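Local coordinates for MerB2 (Bacillus megaterium, PDB 5C17), which probably acts as an alkylmercury lyase, splitting the carbon–mercury bond of organomercurials, and here holds a mercury(II) ion, at residues W101-T106 with I168-S173. Residues are numbered along the deposited sequence; the frame is centred on the assembly and turned at random.
Sequences WCAIST and IHYFSS. With HG (mercury (II) ion), chain B.
Ala103 sets its methyl group over one face of the Tyr170 ring, a CH-pi contact in which Ala103 CB stands 3.6 Å from the ring centroid and 18° off the normal. The methyl is displaced toward the rim, Ala103 CB being nearest to Tyr170 CD2 at 3.4 Å, and a residue with no more than CB lets the first turn of the helix come this near to the aromatic plane. At the edge of the same ring, near its plane, Tyr170 OH donates a hydrogen bond of 2.8 Å to Thr106 OG1. Thr106 OG1 in turn donates to Ala103 O at 2.7 Å; chi1 of 65° places OG1 between the backbone N and the carbonyl carbon of Thr106, from where it reaches this carbonyl three residues earlier. Replacing Tyr170 by a leucine would probably leave Thr106 OG1 without its donor and the Ala103 methyl without a flat surface to rest on. Helix 103-113 thus packs on strand 169-171, an outer strand of the small antiparallel sheet in this MerB-family protein, and the mercury lies at the Cys102 end of the contact. Cys102 is the N-cap of that helix: Cys102 SG accepts from Ser105 N and binds mercury at 2.4 Å, an ion that Cys165 also binds through its SG. The capping bond and the metal together fix the direction of the sulfur. Ile168 backs this cysteine with a branched, purely apolar side chain; Ile168 CG2 lies 3.9 Å from Cys102 SG while also meeting CG1 of Ile104. The two isoleucines cross at about a right angle, Ile104 CD1 and Ile168 CD1 4.0 Å apart. A water bridges the backbones, accepting from Ala103 N and donating to Ile168 O, while a second water is bound to mercury.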
# COMPACT_ATOMS: atom_id res chain seq x y z
N TRP A 101 -4.22 -0.16 1.83
CA TRP A 101 -4.55 1.26 1.84
C TRP A 101 -5.18 1.76 0.53
O TRP A 101 -5.87 2.77 0.55
CB TRP A 101 -3.33 2.11 2.16
CG TRP A 101 -2.82 1.94 3.56
CD1 TRP A 101 -3.45 1.33 4.60
CD2 TRP A 101 -1.57 2.40 4.06
NE1 TRP A 101 -2.66 1.38 5.73
CE2 TRP A 101 -1.50 2.05 5.42
CE3 TRP A 101 -0.51 3.11 3.50
CZ2 TRP A 101 -0.40 2.33 6.20
CZ3 TRP A 101 0.59 3.40 4.28
CH2 TRP A 101 0.63 3.02 5.62
N CYS A 102 -4.91 1.09 -0.59
CA CYS A 102 -5.46 1.51 -1.87
C CYS A 102 -5.44 0.35 -2.86
O CYS A 102 -4.90 -0.72 -2.59
CB CYS A 102 -4.67 2.70 -2.44
SG CYS A 102 -3.04 2.24 -3.07
N ALA A 103 -6.00 0.61 -4.03
CA ALA A 103 -6.09 -0.39 -5.09
C ALA A 103 -4.72 -0.90 -5.52
O ALA A 103 -4.53 -2.09 -5.76
CB ALA A 103 -6.82 0.19 -6.27
N ILE A 104 -3.77 0.01 -5.67
CA ILE A 104 -2.44 -0.43 -6.09
C ILE A 104 -1.85 -1.38 -5.05
O ILE A 104 -1.28 -2.41 -5.41
CB ILE A 104 -1.50 0.75 -6.36
CG1 ILE A 104 -1.97 1.52 -7.60
CG2 ILE A 104 -0.08 0.25 -6.55
CD1 ILE A 104 -1.21 2.81 -7.84
N SER A 105 -1.98 -1.03 -3.77
CA SER A 105 -1.43 -1.83 -2.69
C SER A 105 -1.97 -3.25 -2.72
O SER A 105 -1.25 -4.20 -2.43
CB SER A 105 -1.72 -1.18 -1.33
OG SER A 105 -1.06 0.06 -1.20
N THR A 106 -3.26 -3.41 -3.05
CA THR A 106 -3.85 -4.76 -3.07
C THR A 106 -3.05 -5.73 -3.94
O THR A 106 -2.97 -6.92 -3.64
CB THR A 106 -5.34 -4.82 -3.55
OG1 THR A 106 -5.48 -4.43 -4.93
CG2 THR A 106 -6.24 -3.98 -2.67
N ILE A 168 -6.05 7.28 -5.04
CA ILE A 168 -5.94 6.14 -5.91
C ILE A 168 -7.22 5.32 -5.74
O ILE A 168 -7.67 5.16 -4.67
CB ILE A 168 -4.70 5.32 -5.54
CG1 ILE A 168 -3.42 6.11 -5.85
CG2 ILE A 168 -4.73 3.91 -6.16
CD1 ILE A 168 -2.18 5.57 -5.18
N HIS A 169 -7.74 4.83 -6.85
CA HIS A 169 -9.00 4.11 -6.85
C HIS A 169 -9.04 2.95 -7.84
O HIS A 169 -8.35 2.89 -8.81
CB HIS A 169 -10.12 5.08 -7.29
CG HIS A 169 -10.15 6.36 -6.53
ND1 HIS A 169 -10.43 6.42 -5.19
CD2 HIS A 169 -9.96 7.62 -6.95
CE1 HIS A 169 -10.39 7.68 -4.81
NE2 HIS A 169 -10.09 8.42 -5.85
N TYR A 170 -9.92 2.02 -7.51
CA TYR A 170 -10.38 0.98 -8.42
C TYR A 170 -11.61 1.57 -9.11
O TYR A 170 -12.42 2.22 -8.52
CB TYR A 170 -10.84 -0.31 -7.72
CG TYR A 170 -9.80 -1.43 -7.57
CD1 TYR A 170 -9.18 -2.01 -8.65
CD2 TYR A 170 -9.49 -1.93 -6.33
CE1 TYR A 170 -8.29 -3.02 -8.50
CE2 TYR A 170 -8.58 -2.94 -6.17
CZ TYR A 170 -7.97 -3.49 -7.26
OH TYR A 170 -7.08 -4.50 -7.19
N PHE A 171 -11.72 1.30 -10.40
CA PHE A 171 -12.90 1.59 -11.19
C PHE A 171 -13.34 0.30 -11.91
O PHE A 171 -12.54 -0.47 -12.40
CB PHE A 171 -12.74 2.76 -12.19
CG PHE A 171 -12.68 4.10 -11.52
CD1 PHE A 171 -13.81 4.63 -10.93
CD2 PHE A 171 -11.50 4.80 -11.41
CE1 PHE A 171 -13.76 5.82 -10.27
CE2 PHE A 171 -11.45 6.03 -10.75
CZ PHE A 171 -12.59 6.52 -10.19
N SER A 172 -14.65 0.12 -12.00
CA SER A 172 -15.21 -1.06 -12.65
C SER A 172 -14.94 -1.11 -14.15
O SER A 172 -15.02 -2.17 -14.74
CB SER A 172 -16.72 -1.07 -12.41
OG SER A 172 -17.30 0.19 -12.69
N SER A 173 -14.65 0.04 -14.75
CA SER A 173 -14.33 0.15 -16.17
C SER A 173 -13.71 1.51 -16.42
O SER A 173 -13.86 2.43 -15.62
CB SER A 173 -15.58 0.02 -17.04
OG SER A 173 -16.43 1.15 -16.85
HG HG B . -1.36 3.28 -1.75
O HOH W 1 -7.98 2.59 -3.82
O HOH W 2 0.45 2.43 -0.31